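PDB 5GUF: CDP-archaeol synthase from Aeropyrum pernix K1, which catalyses, in the membrane, the Mg2+-dependent transfer of a cytidylyl group from CTP to the archaeal lipid precursor 2,3-bis-O-geranylgeranyl-sn-glycerol 1-phosphate, giving CDP-archaeol and diphosphate. Local coordinates for residues A[52-57]-A[100-105]; A[95-100]-A[125-130]. One frame throughout, in Å; residues are numbered along the deposited sequence.

Contact 1: residues A[52-57]-A[100-105]; sequences LLGDGK and DMAGSF. With K (potassium ion), chain F; CTP (cytidine-5'-triphosphate), chain B.
This is one wall of the CTP pocket: an irregular loop, 52-57, ending in a type I beta turn from G54 to K57, laid antiparallel to 100-105, a segment of helix 84-109. CA atoms come closest at L53–F105 (5.1 Å) and K57–M101 (7.0 Å). G54, at phi/psi 101/170, takes a backbone shape that a CB would jam, and a CB on G56 would strike CTP O3B. L53 (m, t) sets CD1 3.9 Å from M101 SD and CD2 3.9 Å from F105 CB; L52 CD1 lies 4.0 Å from F105 CE1. The loop carbonyls are satisfied by the far end of the same helix, L52 O by R109 and L53 O by R108, while D41 takes the amides of L53 and G54. K57 (m, m, t, t) extends to D100 in a salt bridge, NZ to OD2 2.6 Å, and gives a very short hydrogen bond from NZ to CTP O2A (2.5 Å). Carboxylate D100 thus serves two cations, since OD1 binds potassium at 2.7 Å. Within the helix, S104 N bonds D100 O at 3.0 Å; potassium-bound water 1 sits within hydrogen-bonding distance, 2.8 Å from D100 O.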
loop_
_atom_site.group_PDB
_atom_site.type_symbol
_atom_site.label_atom_id
_atom_site.label_comp_id
_atom_site.label_asym_id
_atom_site.label_seq_id
_atom_site.Cartn_x
_atom_site.Cartn_y
_atom_site.Cartn_z
ATOM N N LEU A 52 4.141 -21.739 -6.413
ATOM C CA LEU A 52 5.219 -20.766 -6.277
ATOM C C LEU A 52 4.759 -19.381 -6.733
ATOM O O LEU A 52 4.946 -18.384 -6.023
ATOM C CB LEU A 52 6.432 -21.234 -7.078
ATOM C CG LEU A 52 7.584 -20.244 -7.219
ATOM C CD1 LEU A 52 8.253 -20.039 -5.877
ATOM C CD2 LEU A 52 8.580 -20.709 -8.281
ATOM N N LEU A 53 4.127 -19.308 -7.910
ATOM C CA LEU A 53 3.540 -18.080 -8.443
ATOM C C LEU A 53 2.065 -18.211 -8.764
ATOM O O LEU A 53 1.301 -17.280 -8.502
ATOM C CB LEU A 53 4.285 -17.619 -9.709
ATOM C CG LEU A 53 5.740 -17.152 -9.506
ATOM C CD1 LEU A 53 6.375 -16.669 -10.828
ATOM C CD2 LEU A 53 5.871 -16.078 -8.415
ATOM N N GLY A 54 1.637 -19.351 -9.307
ATOM C CA GLY A 54 0.280 -19.525 -9.768
ATOM C C GLY A 54 0.190 -19.394 -11.277
ATOM O O GLY A 54 1.134 -18.979 -11.964
ATOM N N ASP A 55 -0.997 -19.748 -11.790
ATOM C CA ASP A 55 -1.243 -19.743 -13.229
ATOM C C ASP A 55 -1.357 -18.341 -13.809
ATOM O O ASP A 55 -1.297 -18.189 -15.028
ATOM C CB ASP A 55 -2.521 -20.527 -13.557
ATOM C CG ASP A 55 -2.304 -22.028 -13.540
ATOM O OD1 ASP A 55 -1.141 -22.465 -13.736
ATOM O OD2 ASP A 55 -3.297 -22.765 -13.341
ATOM N N GLY A 56 -1.534 -17.322 -12.973
ATOM C CA GLY A 56 -1.694 -15.978 -13.480
ATOM C C GLY A 56 -0.442 -15.378 -14.079
ATOM O O GLY A 56 -0.528 -14.301 -14.667
ATOM N N LYS A 57 0.706 -16.035 -13.943
ATOM C CA LYS A 57 1.985 -15.530 -14.440
ATOM C C LYS A 57 2.456 -16.498 -15.518
ATOM O O LYS A 57 2.954 -17.589 -15.212
ATOM C CB LYS A 57 3.010 -15.409 -13.314
ATOM C CG LYS A 57 2.558 -14.529 -12.172
ATOM C CD LYS A 57 2.119 -13.141 -12.665
ATOM C CE LYS A 57 1.129 -12.548 -11.692
ATOM N NZ LYS A 57 0.410 -11.327 -12.106
ATOM N N ASP A 100 5.384 -7.393 -10.228
ATOM C CA ASP A 100 4.089 -8.055 -10.281
ATOM C C ASP A 100 4.209 -9.530 -9.902
ATOM O O ASP A 100 3.357 -10.070 -9.184
ATOM C CB ASP A 100 3.490 -7.889 -11.672
ATOM C CG ASP A 100 2.214 -8.660 -11.853
ATOM O OD1 ASP A 100 1.229 -8.398 -11.128
ATOM O OD2 ASP A 100 2.195 -9.533 -12.745
ATOM N N MET A 101 5.264 -10.195 -10.363
ATOM C CA MET A 101 5.496 -11.569 -9.935
ATOM C C MET A 101 5.844 -11.645 -8.450
ATOM O O MET A 101 5.380 -12.548 -7.748
ATOM C CB MET A 101 6.594 -12.199 -10.788
ATOM C CG MET A 101 6.110 -12.519 -12.191
ATOM S SD MET A 101 7.304 -13.537 -13.045
ATOM C CE MET A 101 8.600 -12.318 -13.267
ATOM N N ALA A 102 6.656 -10.709 -7.952
ATOM C CA ALA A 102 6.961 -10.707 -6.523
ATOM C C ALA A 102 5.689 -10.547 -5.696
ATOM O O ALA A 102 5.553 -11.150 -4.624
ATOM C CB ALA A 102 7.975 -9.607 -6.201
ATOM N N GLY A 103 4.731 -9.767 -6.201
ATOM C CA GLY A 103 3.462 -9.619 -5.511
ATOM C C GLY A 103 2.643 -10.899 -5.515
ATOM O O GLY A 103 2.031 -11.253 -4.508
ATOM N N SER A 104 2.602 -11.595 -6.657
ATOM C CA SER A 104 1.944 -12.897 -6.727
ATOM C C SER A 104 2.619 -13.907 -5.812
ATOM O O SER A 104 1.944 -14.711 -5.149
ATOM C CB SER A 104 1.945 -13.413 -8.164
ATOM O OG SER A 104 0.834 -12.902 -8.832
ATOM N N PHE A 105 3.950 -13.891 -5.776
ATOM C CA PHE A 105 4.678 -14.725 -4.826
ATOM C C PHE A 105 4.194 -14.485 -3.402
ATOM O O PHE A 105 3.924 -15.435 -2.655
ATOM C CB PHE A 105 6.176 -14.451 -4.918
ATOM C CG PHE A 105 6.975 -15.192 -3.894
ATOM C CD1 PHE A 105 7.172 -16.563 -4.014
ATOM C CD2 PHE A 105 7.512 -14.528 -2.799
ATOM C CE1 PHE A 105 7.909 -17.262 -3.063
ATOM C CE2 PHE A 105 8.250 -15.210 -1.847
ATOM C CZ PHE A 105 8.440 -16.582 -1.967
HETATM K K K F . -1.262 -7.708 -10.306
HETATM N N1 CTP B . -0.861 -12.425 -16.846
HETATM C C2 CTP B . 0.022 -13.295 -17.481
HETATM N N3 CTP B . 1.384 -13.260 -17.221
HETATM C C4 CTP B . 1.883 -12.300 -16.353
HETATM C C5 CTP B . 1.004 -11.393 -15.749
HETATM C C6 CTP B . -0.377 -11.579 -15.869
HETATM O O2 CTP B . -0.404 -14.118 -18.289
HETATM N N4 CTP B . 3.191 -12.255 -16.110
HETATM C "C1'" CTP B . -2.309 -12.478 -17.214
HETATM C "C2'" CTP B . -2.986 -13.678 -16.569
HETATM O "O2'" CTP B . -4.031 -14.106 -17.413
HETATM C "C3'" CTP B . -3.585 -13.095 -15.316
HETATM C "C4'" CTP B . -4.049 -11.740 -15.834
HETATM O "O4'" CTP B . -3.063 -11.344 -16.785
HETATM O "O3'" CTP B . -4.630 -13.896 -14.832
HETATM C "C5'" CTP B . -4.247 -10.720 -14.713
HETATM O "O5'" CTP B . -3.026 -10.406 -14.077
HETATM P PA CTP B . -2.921 -10.488 -12.478
HETATM O O1A CTP B . -4.117 -9.746 -11.923
HETATM O O2A CTP B . -1.612 -9.926 -11.957
HETATM O O3A CTP B . -2.991 -12.070 -12.171
HETATM P PB CTP B . -4.105 -12.773 -11.242
HETATM O O1B CTP B . -5.042 -13.559 -12.136
HETATM O O2B CTP B . -4.896 -11.798 -10.409
HETATM O O3B CTP B . -3.204 -13.744 -10.310
HETATM P PG CTP B . -2.524 -13.269 -8.915
HETATM O O1G CTP B . -3.453 -13.632 -7.787
HETATM O O2G CTP B . -1.202 -13.967 -8.839
HETATM O O3G CTP B . -2.288 -11.785 -8.896
HETATM O O HOH W 1 0.596 -9.646 -8.887
HETATM O O HOH W 2 -3.059 -9.669 -9.123
HETATM O O HOH W 3 0.075 -5.852 -11.440
#

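Contact 2: residues A[95-100]-A[125-130]; sequences GALAGD and DFYLGA. With K (potassium ion), chain F; CTP (cytidine-5'-triphosphate), chain B.
Segments 95-100 of helix 84-109 and 125-130 of helix 121-136 cross steeply with opposed directions, 133° between N-to-C directions, the segment axes 6.5 Å apart at closest; the latter is kinked where the amides of F126 and Y127 lack bonds to the preceding turn. CA pairs set the register: A96–F126 4.1 Å, G99–G129 4.3 Å, G95–A130 4.4 Å. G95 and G99 form a GxxxG motif faced by G129, the small-residue interface of closely packed membrane helices; a CB on any would strike the facing backbone. CA-H...O contacts cross it, the shortest G129 CA to G95 O (3.3 Å). A96 CB meets A130 CB and the F126 ring edge at CD2, each at 4.1 Å. With chi1 p, D125 OD1 takes the F126 amide N (2.6 Å) that the kink deprives of its helical partner. D100, paired with K57, binds potassium through OD1 (2.7 Å). Water 1 of contact 1, also on potassium, lies 2.9 Å from D125 OD2: two carboxylates thus share one cation, directly and through water.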
loop_
_atom_site.group_PDB
_atom_site.type_symbol
_atom_site.label_atom_id
_atom_site.label_comp_id
_atom_site.label_asym_id
_atom_site.label_seq_id
_atom_site.Cartn_x
_atom_site.Cartn_y
_atom_site.Cartn_z
ATOM N N GLY A 95 11.438 -4.512 -14.430
ATOM C CA GLY A 95 11.128 -4.272 -13.030
ATOM C C GLY A 95 9.635 -4.300 -12.752
ATOM O O GLY A 95 9.191 -4.807 -11.719
ATOM N N ALA A 96 8.838 -3.750 -13.662
ATOM C CA ALA A 96 7.400 -3.835 -13.481
ATOM C C ALA A 96 6.948 -5.286 -13.496
ATOM O O ALA A 96 6.129 -5.694 -12.668
ATOM C CB ALA A 96 6.679 -3.036 -14.564
ATOM N N LEU A 97 7.491 -6.086 -14.420
ATOM C CA LEU A 97 7.084 -7.485 -14.517
ATOM C C LEU A 97 7.574 -8.285 -13.311
ATOM O O LEU A 97 6.852 -9.153 -12.800
ATOM C CB LEU A 97 7.601 -8.093 -15.821
ATOM C CG LEU A 97 6.969 -7.508 -17.090
ATOM C CD1 LEU A 97 7.753 -7.891 -18.369
ATOM C CD2 LEU A 97 5.483 -7.859 -17.212
ATOM N N ALA A 98 8.794 -8.002 -12.840
ATOM C CA ALA A 98 9.337 -8.700 -11.681
ATOM C C ALA A 98 8.549 -8.361 -10.422
ATOM O O ALA A 98 8.253 -9.248 -9.608
ATOM C CB ALA A 98 10.820 -8.346 -11.506
ATOM N N GLY A 99 8.182 -7.082 -10.264
ATOM C CA GLY A 99 7.416 -6.668 -9.098
ATOM C C GLY A 99 6.018 -7.264 -9.066
ATOM O O GLY A 99 5.503 -7.607 -8.001
ATOM N N ASP A 100 5.384 -7.393 -10.228
ATOM C CA ASP A 100 4.089 -8.055 -10.281
ATOM C C ASP A 100 4.209 -9.530 -9.902
ATOM O O ASP A 100 3.357 -10.070 -9.184
ATOM C CB ASP A 100 3.490 -7.889 -11.672
ATOM C CG ASP A 100 2.214 -8.660 -11.853
ATOM O OD1 ASP A 100 1.229 -8.398 -11.128
ATOM O OD2 ASP A 100 2.195 -9.533 -12.745
ATOM N N ASP A 125 2.406 -3.323 -6.898
ATOM C CA ASP A 125 3.600 -4.169 -6.927
ATOM C C ASP A 125 4.463 -3.888 -8.151
ATOM O O ASP A 125 5.691 -3.829 -8.054
ATOM C CB ASP A 125 3.190 -5.645 -6.891
ATOM C CG ASP A 125 2.112 -5.996 -7.950
ATOM O OD1 ASP A 125 1.717 -5.126 -8.771
ATOM O OD2 ASP A 125 1.655 -7.158 -7.968
ATOM N N PHE A 126 3.843 -3.740 -9.315
ATOM C CA PHE A 126 4.597 -3.448 -10.527
ATOM C C PHE A 126 5.199 -2.046 -10.475
ATOM O O PHE A 126 6.290 -1.818 -11.012
ATOM C CB PHE A 126 3.689 -3.590 -11.761
ATOM C CG PHE A 126 2.889 -2.368 -12.033
ATOM C CD1 PHE A 126 1.680 -2.167 -11.398
ATOM C CD2 PHE A 126 3.381 -1.365 -12.864
ATOM C CE1 PHE A 126 0.955 -1.003 -11.616
ATOM C CE2 PHE A 126 2.661 -0.201 -13.065
ATOM C CZ PHE A 126 1.438 -0.036 -12.443
ATOM N N TYR A 127 4.485 -1.099 -9.858
ATOM C CA TYR A 127 4.992 0.261 -9.725
ATOM C C TYR A 127 6.247 0.300 -8.867
ATOM O O TYR A 127 7.191 1.041 -9.177
ATOM C CB TYR A 127 3.908 1.164 -9.135
ATOM C CG TYR A 127 4.388 2.532 -8.714
ATOM C CD1 TYR A 127 4.686 3.503 -9.656
ATOM C CD2 TYR A 127 4.539 2.858 -7.365
ATOM C CE1 TYR A 127 5.123 4.759 -9.275
ATOM C CE2 TYR A 127 4.978 4.115 -6.978
ATOM C CZ TYR A 127 5.275 5.057 -7.946
ATOM O OH TYR A 127 5.714 6.316 -7.588
ATOM N N LEU A 128 6.279 -0.505 -7.799
ATOM C CA LEU A 128 7.408 -0.554 -6.873
ATOM C C LEU A 128 8.625 -1.232 -7.497
ATOM O O LEU A 128 9.759 -0.792 -7.281
ATOM C CB LEU A 128 6.985 -1.285 -5.589
ATOM C CG LEU A 128 5.933 -0.593 -4.703
ATOM C CD1 LEU A 128 5.341 -1.527 -3.642
ATOM C CD2 LEU A 128 6.530 0.659 -4.046
ATOM N N GLY A 129 8.417 -2.308 -8.256
ATOM C CA GLY A 129 9.522 -2.880 -9.013
ATOM C C GLY A 129 10.088 -1.911 -10.042
ATOM O O GLY A 129 11.305 -1.751 -10.165
ATOM N N ALA A 130 9.210 -1.254 -10.798
ATOM C CA ALA A 130 9.663 -0.306 -11.812
ATOM C C ALA A 130 10.376 0.879 -11.168
ATOM O O ALA A 130 11.453 1.292 -11.618
ATOM C CB ALA A 130 8.478 0.166 -12.654
HETATM K K K F . -1.262 -7.708 -10.306
HETATM N N1 CTP B . -0.861 -12.425 -16.846
HETATM C C2 CTP B . 0.022 -13.295 -17.481
HETATM N N3 CTP B . 1.384 -13.260 -17.221
HETATM C C4 CTP B . 1.883 -12.300 -16.353
HETATM C C5 CTP B . 1.004 -11.393 -15.749
HETATM C C6 CTP B . -0.377 -11.579 -15.869
HETATM O O2 CTP B . -0.404 -14.118 -18.289
HETATM N N4 CTP B . 3.191 -12.255 -16.110
HETATM C "C1'" CTP B . -2.309 -12.478 -17.214
HETATM C "C2'" CTP B . -2.986 -13.678 -16.569
HETATM O "O2'" CTP B . -4.031 -14.106 -17.413
HETATM C "C3'" CTP B . -3.585 -13.095 -15.316
HETATM C "C4'" CTP B . -4.049 -11.740 -15.834
HETATM O "O4'" CTP B . -3.063 -11.344 -16.785
HETATM O "O3'" CTP B . -4.630 -13.896 -14.832
HETATM C "C5'" CTP B . -4.247 -10.720 -14.713
HETATM O "O5'" CTP B . -3.026 -10.406 -14.077
HETATM P PA CTP B . -2.921 -10.488 -12.478
HETATM O O1A CTP B . -4.117 -9.746 -11.923
HETATM O O2A CTP B . -1.612 -9.926 -11.957
HETATM O O3A CTP B . -2.991 -12.070 -12.171
HETATM P PB CTP B . -4.105 -12.773 -11.242
HETATM O O1B CTP B . -5.042 -13.559 -12.136
HETATM O O2B CTP B . -4.896 -11.798 -10.409
HETATM O O3B CTP B . -3.204 -13.744 -10.310
HETATM P PG CTP B . -2.524 -13.269 -8.915
HETATM O O1G CTP B . -3.453 -13.632 -7.787
HETATM O O2G CTP B . -1.202 -13.967 -8.839
HETATM O O3G CTP B . -2.288 -11.785 -8.896
HETATM O O HOH W 1 0.596 -9.646 -8.887
HETATM O O HOH W 3 0.075 -5.852 -11.440
HETATM O O HOH W 2 -3.059 -9.669 -9.123
#

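Following the chain, loop 52-57 comes first, then helix 59-80, then helix 84-109, which carries 95-100 and 100-105 in succession, and finally helix 121-136 with 125-130. Contact 1 closes a loop of 42 intervening residues, mostly helix; contact 2 closes a shorter one of 24. Their segments alternate along the sequence, so the loops cross, meeting at D100, which belongs to both. Their centres lie 12 Å apart, and they touch where G103 CA sits 3.9 Å from D125 OD2. Helix 84-109 is thus tied in the protein's buried middle to helix 121-136, and farther along to the nucleotide-binding loop, with potassium and CTP at the junction.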